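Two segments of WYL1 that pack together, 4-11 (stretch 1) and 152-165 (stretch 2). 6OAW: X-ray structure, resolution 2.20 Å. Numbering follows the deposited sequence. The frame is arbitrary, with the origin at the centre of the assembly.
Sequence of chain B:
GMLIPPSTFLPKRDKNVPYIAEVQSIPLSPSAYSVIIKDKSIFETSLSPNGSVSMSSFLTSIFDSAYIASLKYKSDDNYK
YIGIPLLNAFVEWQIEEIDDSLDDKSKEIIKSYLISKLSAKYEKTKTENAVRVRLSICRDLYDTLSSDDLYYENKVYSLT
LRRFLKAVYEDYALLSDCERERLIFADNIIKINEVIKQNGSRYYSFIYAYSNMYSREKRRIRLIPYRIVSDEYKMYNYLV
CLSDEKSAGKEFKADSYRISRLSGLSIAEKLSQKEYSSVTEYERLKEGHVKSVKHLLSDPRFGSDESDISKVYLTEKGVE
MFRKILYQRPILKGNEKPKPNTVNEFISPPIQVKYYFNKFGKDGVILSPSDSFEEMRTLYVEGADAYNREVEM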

ATOM      1  N   ILE B   4      -4.584 -20.313  39.000  1.00 89.93           N
ATOM      2  CA  ILE B   4      -5.602 -19.236  38.804  1.00 86.41           C
ATOM      3  C   ILE B   4      -4.910 -18.086  38.084  1.00 84.39           C
ATOM      4  O   ILE B   4      -4.110 -17.378  38.689  1.00 83.55           O
ATOM      5  CB  ILE B   4      -6.238 -18.777  40.141  1.00 89.03           C
ATOM      6  CG1 ILE B   4      -6.979 -19.899  40.865  1.00 90.53           C
ATOM      7  CG2 ILE B   4      -7.170 -17.588  39.956  1.00 86.95           C
ATOM      8  CD1 ILE B   4      -7.441 -19.504  42.261  1.00 94.59           C
ATOM      9  N   PRO B   5      -5.233 -17.840  36.787  1.00 81.85           N
ATOM     10  CA  PRO B   5      -4.539 -16.822  35.997  1.00 80.43           C
ATOM     11  C   PRO B   5      -4.993 -15.392  36.277  1.00 80.48           C
ATOM     12  O   PRO B   5      -6.163 -15.152  36.587  1.00 79.79           O
ATOM     13  CB  PRO B   5      -4.942 -17.165  34.547  1.00 77.09           C
ATOM     14  CG  PRO B   5      -6.334 -17.776  34.686  1.00 77.12           C
ATOM     15  CD  PRO B   5      -6.319 -18.493  36.022  1.00 79.71           C
ATOM     16  N   PRO B   6      -4.117 -14.390  36.048  1.00 81.65           N
ATOM     17  CA  PRO B   6      -4.558 -12.997  35.998  1.00 81.01           C
ATOM     18  C   PRO B   6      -5.512 -12.846  34.806  1.00 77.24           C
ATOM     19  O   PRO B   6      -5.403 -13.607  33.856  1.00 74.43           O
ATOM     20  CB  PRO B   6      -3.261 -12.199  35.806  1.00 82.31           C
ATOM     21  CG  PRO B   6      -2.294 -13.181  35.151  1.00 81.66           C
ATOM     22  CD  PRO B   6      -2.707 -14.554  35.650  1.00 83.45           C
ATOM     23  N   SER B   7      -6.414 -11.870  34.877  1.00 77.82           N
ATOM     24  CA  SER B   7      -7.380 -11.532  33.795  1.00 75.41           C
ATOM     25  C   SER B   7      -6.860 -10.400  32.892  1.00 73.68           C
ATOM     26  O   SER B   7      -7.246 -10.391  31.709  1.00 73.12           O
ATOM     27  CB  SER B   7      -8.720 -11.199  34.383  1.00 75.81           C
ATOM     28  OG  SER B   7      -8.603 -10.191  35.377  1.00 76.57           O
ATOM     29  N   THR B   8      -5.991  -9.508  33.385  1.00 76.36           N
ATOM     30  CA  THR B   8      -5.597  -8.266  32.653  1.00 73.52           C
ATOM     31  C   THR B   8      -4.088  -8.220  32.369  1.00 71.77           C
ATOM     32  O   THR B   8      -3.305  -8.875  33.095  1.00 72.04           O
ATOM     33  CB  THR B   8      -6.063  -7.021  33.417  1.00 75.28           C
ATOM     34  OG1 THR B   8      -5.348  -6.941  34.644  1.00 79.95           O
ATOM     35  CG2 THR B   8      -7.546  -7.034  33.701  1.00 75.16           C
ATOM     36  N   PHE B   9      -3.706  -7.467  31.333  1.00 68.00           N
ATOM     37  CA  PHE B   9      -2.297  -7.306  30.886  1.00 65.99           C
ATOM     38  C   PHE B   9      -1.429  -6.837  32.046  1.00 68.33           C
ATOM     39  O   PHE B   9      -0.296  -7.309  32.181  1.00 68.97           O
ATOM     40  CB  PHE B   9      -2.214  -6.299  29.741  1.00 62.40           C
ATOM     41  CG  PHE B   9      -2.765  -6.835  28.445  1.00 58.38           C
ATOM     42  CD1 PHE B   9      -2.113  -7.873  27.800  1.00 57.41           C
ATOM     43  CD2 PHE B   9      -3.903  -6.295  27.876  1.00 56.39           C
ATOM     44  CE1 PHE B   9      -2.581  -8.363  26.595  1.00 55.83           C
ATOM     45  CE2 PHE B   9      -4.389  -6.801  26.682  1.00 55.83           C
ATOM     46  CZ  PHE B   9      -3.718  -7.824  26.035  1.00 55.44           C
ATOM     47  N   LEU B  10      -1.956  -5.891  32.821  1.00 70.48           N
ATOM     48  CA  LEU B  10      -1.276  -5.252  33.970  1.00 72.98           C
ATOM     49  C   LEU B  10      -2.220  -5.289  35.164  1.00 76.36           C
ATOM     50  O   LEU B  10      -3.434  -5.180  34.993  1.00 76.83           O
ATOM     51  CB  LEU B  10      -0.912  -3.812  33.601  1.00 72.79           C
ATOM     52  CG  LEU B  10       0.109  -3.640  32.477  1.00 71.03           C
ATOM     53  CD1 LEU B  10       0.261  -2.166  32.117  1.00 70.57           C
ATOM     54  CD2 LEU B  10       1.455  -4.234  32.866  1.00 72.73           C
ATOM     55  N   PRO B  11      -1.690  -5.462  36.396  1.00 78.08           N
ATOM     56  CA  PRO B  11      -2.529  -5.528  37.586  1.00 81.05           C
ATOM     57  C   PRO B  11      -3.107  -4.134  37.867  1.00 82.08           C
ATOM     58  O   PRO B  11      -2.474  -3.148  37.504  1.00 80.23           O
ATOM     59  CB  PRO B  11      -1.576  -6.024  38.686  1.00 83.84           C
ATOM     60  CG  PRO B  11      -0.203  -5.562  38.230  1.00 83.90           C
ATOM     61  CD  PRO B  11      -0.255  -5.532  36.709  1.00 79.84           C
ATOM     62  N   TYR B 152     -11.090  -9.668  25.206  1.00 54.30           N
ATOM     63  CA  TYR B 152     -10.730 -10.563  24.078  1.00 52.44           C
ATOM     64  C   TYR B 152      -9.252 -10.393  23.717  1.00 51.77           C
ATOM     65  O   TYR B 152      -8.637 -11.369  23.269  1.00 49.58           O
ATOM     66  CB  TYR B 152     -11.663 -10.328  22.892  1.00 50.52           C
ATOM     67  CG  TYR B 152     -13.089 -10.697  23.193  1.00 50.69           C
ATOM     68  CD1 TYR B 152     -13.476 -12.022  23.319  1.00 52.35           C
ATOM     69  CD2 TYR B 152     -14.045  -9.719  23.392  1.00 51.55           C
ATOM     70  CE1 TYR B 152     -14.792 -12.367  23.614  1.00 52.45           C
ATOM     71  CE2 TYR B 152     -15.353 -10.042  23.714  1.00 51.78           C
ATOM     72  CZ  TYR B 152     -15.734 -11.367  23.820  1.00 52.95           C
ATOM     73  OH  TYR B 152     -17.048 -11.629  24.108  1.00 54.41           O
ATOM     74  N   GLU B 153      -8.693  -9.194  23.891  1.00 51.64           N
ATOM     75  CA  GLU B 153      -7.257  -8.932  23.628  1.00 52.24           C
ATOM     76  C   GLU B 153      -6.418  -9.756  24.618  1.00 52.73           C
ATOM     77  O   GLU B 153      -5.444 -10.399  24.195  1.00 53.14           O
ATOM     78  CB  GLU B 153      -6.984  -7.425  23.693  1.00 53.14           C
ATOM     79  CG  GLU B 153      -7.584  -6.660  22.522  1.00 51.26           C
ATOM     80  CD  GLU B 153      -9.055  -6.274  22.639  1.00 52.05           C
ATOM     81  OE1 GLU B 153      -9.615  -6.443  23.744  1.00 53.71           O
ATOM     82  OE2 GLU B 153      -9.647  -5.774  21.624  1.00 49.85           O
ATOM     83  N   ASN B 154      -6.820  -9.787  25.880  1.00 54.64           N
ATOM     84  CA  ASN B 154      -6.134 -10.569  26.952  1.00 58.43           C
ATOM     85  C   ASN B 154      -6.052 -12.054  26.552  1.00 59.49           C
ATOM     86  O   ASN B 154      -5.002 -12.685  26.807  1.00 58.89           O
ATOM     87  CB  ASN B 154      -6.806 -10.350  28.311  1.00 58.62           C
ATOM     88  CG  ASN B 154      -6.317  -9.089  28.986  1.00 59.05           C
ATOM     89  OD1 ASN B 154      -5.156  -9.008  29.354  1.00 60.05           O
ATOM     90  ND2 ASN B 154      -7.181  -8.099  29.137  1.00 57.58           N
ATOM     91  N   LYS B 155      -7.098 -12.578  25.912  1.00 58.36           N
ATOM     92  CA  LYS B 155      -7.174 -13.995  25.482  1.00 60.05           C
ATOM     93  C   LYS B 155      -6.321 -14.204  24.230  1.00 56.59           C
ATOM     94  O   LYS B 155      -5.525 -15.152  24.209  1.00 56.51           O
ATOM     95  CB  LYS B 155      -8.625 -14.408  25.218  1.00 62.13           C
ATOM     96  CG  LYS B 155      -9.474 -14.706  26.456  1.00 64.74           C
ATOM     97  CD  LYS B 155     -10.886 -15.126  26.060  1.00 66.15           C
ATOM     98  CE  LYS B 155     -11.856 -15.191  27.220  1.00 69.35           C
ATOM     99  NZ  LYS B 155     -12.262 -16.584  27.499  1.00 71.55           N
ATOM    100  N   VAL B 156      -6.458 -13.334  23.230  1.00 54.36           N
ATOM    101  CA  VAL B 156      -5.704 -13.450  21.942  1.00 51.73           C
ATOM    102  C   VAL B 156      -4.197 -13.365  22.204  1.00 51.31           C
ATOM    103  O   VAL B 156      -3.450 -14.139  21.560  1.00 49.98           O
ATOM    104  CB  VAL B 156      -6.162 -12.405  20.915  1.00 49.54           C
ATOM    105  CG1 VAL B 156      -5.169 -12.282  19.763  1.00 48.69           C
ATOM    106  CG2 VAL B 156      -7.558 -12.762  20.374  1.00 48.61           C
ATOM    107  N   TYR B 157      -3.767 -12.460  23.085  1.00 50.91           N
ATOM    108  CA  TYR B 157      -2.319 -12.160  23.295  1.00 53.09           C
ATOM    109  C   TYR B 157      -1.827 -12.854  24.580  1.00 56.46           C
ATOM    110  O   TYR B 157      -0.712 -12.535  25.018  1.00 58.72           O
ATOM    111  CB  TYR B 157      -2.102 -10.644  23.260  1.00 50.85           C
ATOM    112  CG  TYR B 157      -2.531 -10.003  21.962  1.00 48.22           C
ATOM    113  CD1 TYR B 157      -1.881 -10.294  20.769  1.00 47.79           C
ATOM    114  CD2 TYR B 157      -3.586  -9.111  21.920  1.00 47.32           C
ATOM    115  CE1 TYR B 157      -2.263  -9.720  19.567  1.00 46.03           C
ATOM    116  CE2 TYR B 157      -3.999  -8.543  20.722  1.00 45.90           C
ATOM    117  CZ  TYR B 157      -3.325  -8.836  19.549  1.00 45.58           C
ATOM    118  OH  TYR B 157      -3.724  -8.282  18.371  1.00 45.83           O
ATOM    119  N   SER B 158      -2.614 -13.801  25.123  1.00 57.44           N
ATOM    120  CA  SER B 158      -2.312 -14.574  26.357  1.00 60.15           C
ATOM    121  C   SER B 158      -1.737 -13.651  27.441  1.00 61.30           C
ATOM    122  O   SER B 158      -0.618 -13.920  27.892  1.00 60.98           O
ATOM    123  CB  SER B 158      -1.364 -15.712  26.050  1.00 61.16           C
ATOM    124  OG  SER B 158      -1.875 -16.500  24.983  1.00 60.24           O
ATOM    125  N   LEU B 159      -2.439 -12.563  27.785  1.00 62.52           N
ATOM    126  CA  LEU B 159      -2.097 -11.635  28.903  1.00 66.15           C
ATOM    127  C   LEU B 159      -0.703 -11.001  28.717  1.00 66.76           C
ATOM    128  O   LEU B 159      -0.191 -10.455  29.702  1.00 68.96           O
ATOM    129  CB  LEU B 159      -2.156 -12.420  30.221  1.00 70.62           C
ATOM    130  CG  LEU B 159      -3.484 -13.135  30.493  1.00 72.14           C
ATOM    131  CD1 LEU B 159      -3.341 -14.243  31.526  1.00 77.63           C
ATOM    132  CD2 LEU B 159      -4.551 -12.148  30.930  1.00 71.92           C
ATOM    133  N   THR B 160      -0.108 -11.021  27.520  1.00 63.24           N
ATOM    134  CA  THR B 160       1.288 -10.553  27.307  1.00 62.67           C
ATOM    135  C   THR B 160       1.282  -9.188  26.622  1.00 60.11           C
ATOM    136  O   THR B 160       1.108  -9.145  25.387  1.00 60.55           O
ATOM    137  CB  THR B 160       2.085 -11.571  26.497  1.00 61.89           C
ATOM    138  OG1 THR B 160       1.867 -12.856  27.083  1.00 62.80           O
ATOM    139  CG2 THR B 160       3.555 -11.230  26.477  1.00 63.31           C
ATOM    140  N   LEU B 161       1.470  -8.118  27.387  1.00 59.83           N
ATOM    141  CA  LEU B 161       1.425  -6.722  26.874  1.00 58.64           C
ATOM    142  C   LEU B 161       2.363  -6.550  25.668  1.00 56.63           C
ATOM    143  O   LEU B 161       1.931  -5.928  24.646  1.00 55.24           O
ATOM    144  CB  LEU B 161       1.791  -5.755  27.999  1.00 60.29           C
ATOM    145  CG  LEU B 161       1.601  -4.279  27.666  1.00 60.40           C
ATOM    146  CD1 LEU B 161       0.240  -4.008  27.038  1.00 59.01           C
ATOM    147  CD2 LEU B 161       1.792  -3.419  28.910  1.00 62.19           C
ATOM    148  N   ARG B 162       3.574  -7.108  25.753  1.00 56.87           N
ATOM    149  CA  ARG B 162       4.620  -7.012  24.695  1.00 56.58           C
ATOM    150  C   ARG B 162       4.004  -7.433  23.340  1.00 54.53           C
ATOM    151  O   ARG B 162       4.127  -6.679  22.350  1.00 53.94           O
ATOM    152  CB  ARG B 162       5.842  -7.855  25.101  1.00 58.49           C
ATOM    153  CG  ARG B 162       7.028  -7.759  24.141  1.00 58.90           C
ATOM    154  CD  ARG B 162       8.410  -7.840  24.801  1.00 61.96           C
ATOM    155  N   ARG B 163       3.331  -8.586  23.333  1.00 53.90           N
ATOM    156  CA  ARG B 163       2.723  -9.210  22.137  1.00 53.41           C
ATOM    157  C   ARG B 163       1.607  -8.286  21.619  1.00 52.25           C
ATOM    158  O   ARG B 163       1.569  -8.023  20.386  1.00 51.84           O
ATOM    159  CB  ARG B 163       2.218 -10.617  22.499  1.00 52.70           C
ATOM    160  N   PHE B 164       0.723  -7.817  22.510  1.00 51.48           N
ATOM    161  CA  PHE B 164      -0.448  -6.970  22.149  1.00 48.98           C
ATOM    162  C   PHE B 164       0.054  -5.676  21.480  1.00 49.64           C
ATOM    163  O   PHE B 164      -0.394  -5.346  20.353  1.00 48.76           O
ATOM    164  CB  PHE B 164      -1.309  -6.711  23.385  1.00 47.52           C
ATOM    165  CG  PHE B 164      -2.444  -5.738  23.228  1.00 45.19           C
ATOM    166  CD1 PHE B 164      -3.154  -5.638  22.054  1.00 43.50           C
ATOM    167  CD2 PHE B 164      -2.851  -4.967  24.294  1.00 46.11           C
ATOM    168  CE1 PHE B 164      -4.222  -4.762  21.930  1.00 43.28           C
ATOM    169  CE2 PHE B 164      -3.912  -4.085  24.174  1.00 46.44           C
ATOM    170  CZ  PHE B 164      -4.589  -3.970  22.985  1.00 44.37           C
ATOM    171  N   LEU B 165       0.976  -4.974  22.136  1.00 50.29           N
ATOM    172  CA  LEU B 165       1.443  -3.653  21.648  1.00 50.69           C
ATOM    173  C   LEU B 165       2.225  -3.840  20.346  1.00 49.44           C
ATOM    174  O   LEU B 165       2.076  -2.992  19.455  1.00 50.19           O
ATOM    175  CB  LEU B 165       2.277  -2.970  22.734  1.00 53.23           C
ATOM    176  CG  LEU B 165       1.526  -2.570  24.003  1.00 54.65           C
ATOM    177  CD1 LEU B 165       2.456  -1.898  24.970  1.00 57.67           C
ATOM    178  CD2 LEU B 165       0.351  -1.658  23.710  1.00 54.17           C
TER

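Stretch 1 is an irregular segment, without helix or strand, that lies across a bend between two helices of stretch 2. The first helix runs through Val156, a type I' turn carries the chain from Tyr157 to Thr160, and the second helix starts at Leu161. The turn is closed by Thr160 N bonding to Tyr157 O (3.0 Å), while Leu159 N reaches back to Asn154 O (2.7 Å) and Thr160 OG1 bonds to Ser158 O (2.8 Å). The helices and the turn together leave a hollow, and Phe9 is the bump that fills it. The two backbones come closest here, with Phe9 CA 4.8 Å from Leu159 CA.

Phe9 is buried and contributes far more covered surface than any other residue of the contact. Its CA-to-CB bond points sideways, but with chi1 in the m well the ring enters the hollow. Asn154 OD1 lies over one face, 3.3 Å from Phe9 CD2. Over the opposite face sits Phe164, whose CD2 approaches Phe9 CE2 to 3.4 Å; these two rings are nearly parallel, with planes at 12° and centroids 4.8 Å apart, but are slid so that they barely overlap. The rim of the ring meets the turn: Tyr157 CB packs at its edge, 4.1 Å from Phe9 CE1, and Thr160 N is also near the ring plane, 3.7 Å from Phe9 CD1. Deeper in, Phe9 CZ lies 3.6 Å from Glu153 O, a carbonyl already engaged by Tyr157 N (2.9 Å) within the helix.

A second, shallower fit runs the other way. The CA-to-CB bond of Leu159 points sideways, but the end of its side chain comes nearer to stretch 1, with CD1 3.2 Å from Pro6 O and 3.9 Å from Pro6 CG, and CD2 3.3 Å from Ser7 O. Ser7 and Thr8 direct their CA-to-CB bonds away, so it is their main chain that receives this leucine. Beyond Phe9, Leu10 CD1 rests 3.8 Å from Leu161 CD2, adding to the apolar contact that Phe9 already makes with the second helix.

No hydrogen bond joins the stretches. Asn154 OD1 comes within 2.9 Å of Phe9 N, but the angle is poor, and Asn154 ND2 is likewise badly aligned with Ser7 O at 3.4 Å. The polar groups are therefore close without bonding across the contact. Stretch 1 instead has an internal tie, Thr8 OG1 to Leu10 O (2.6 Å), which spans Phe9. With 530 Å² buried in total, the association rests chiefly on the fit of the Phe9 ring in its pocket.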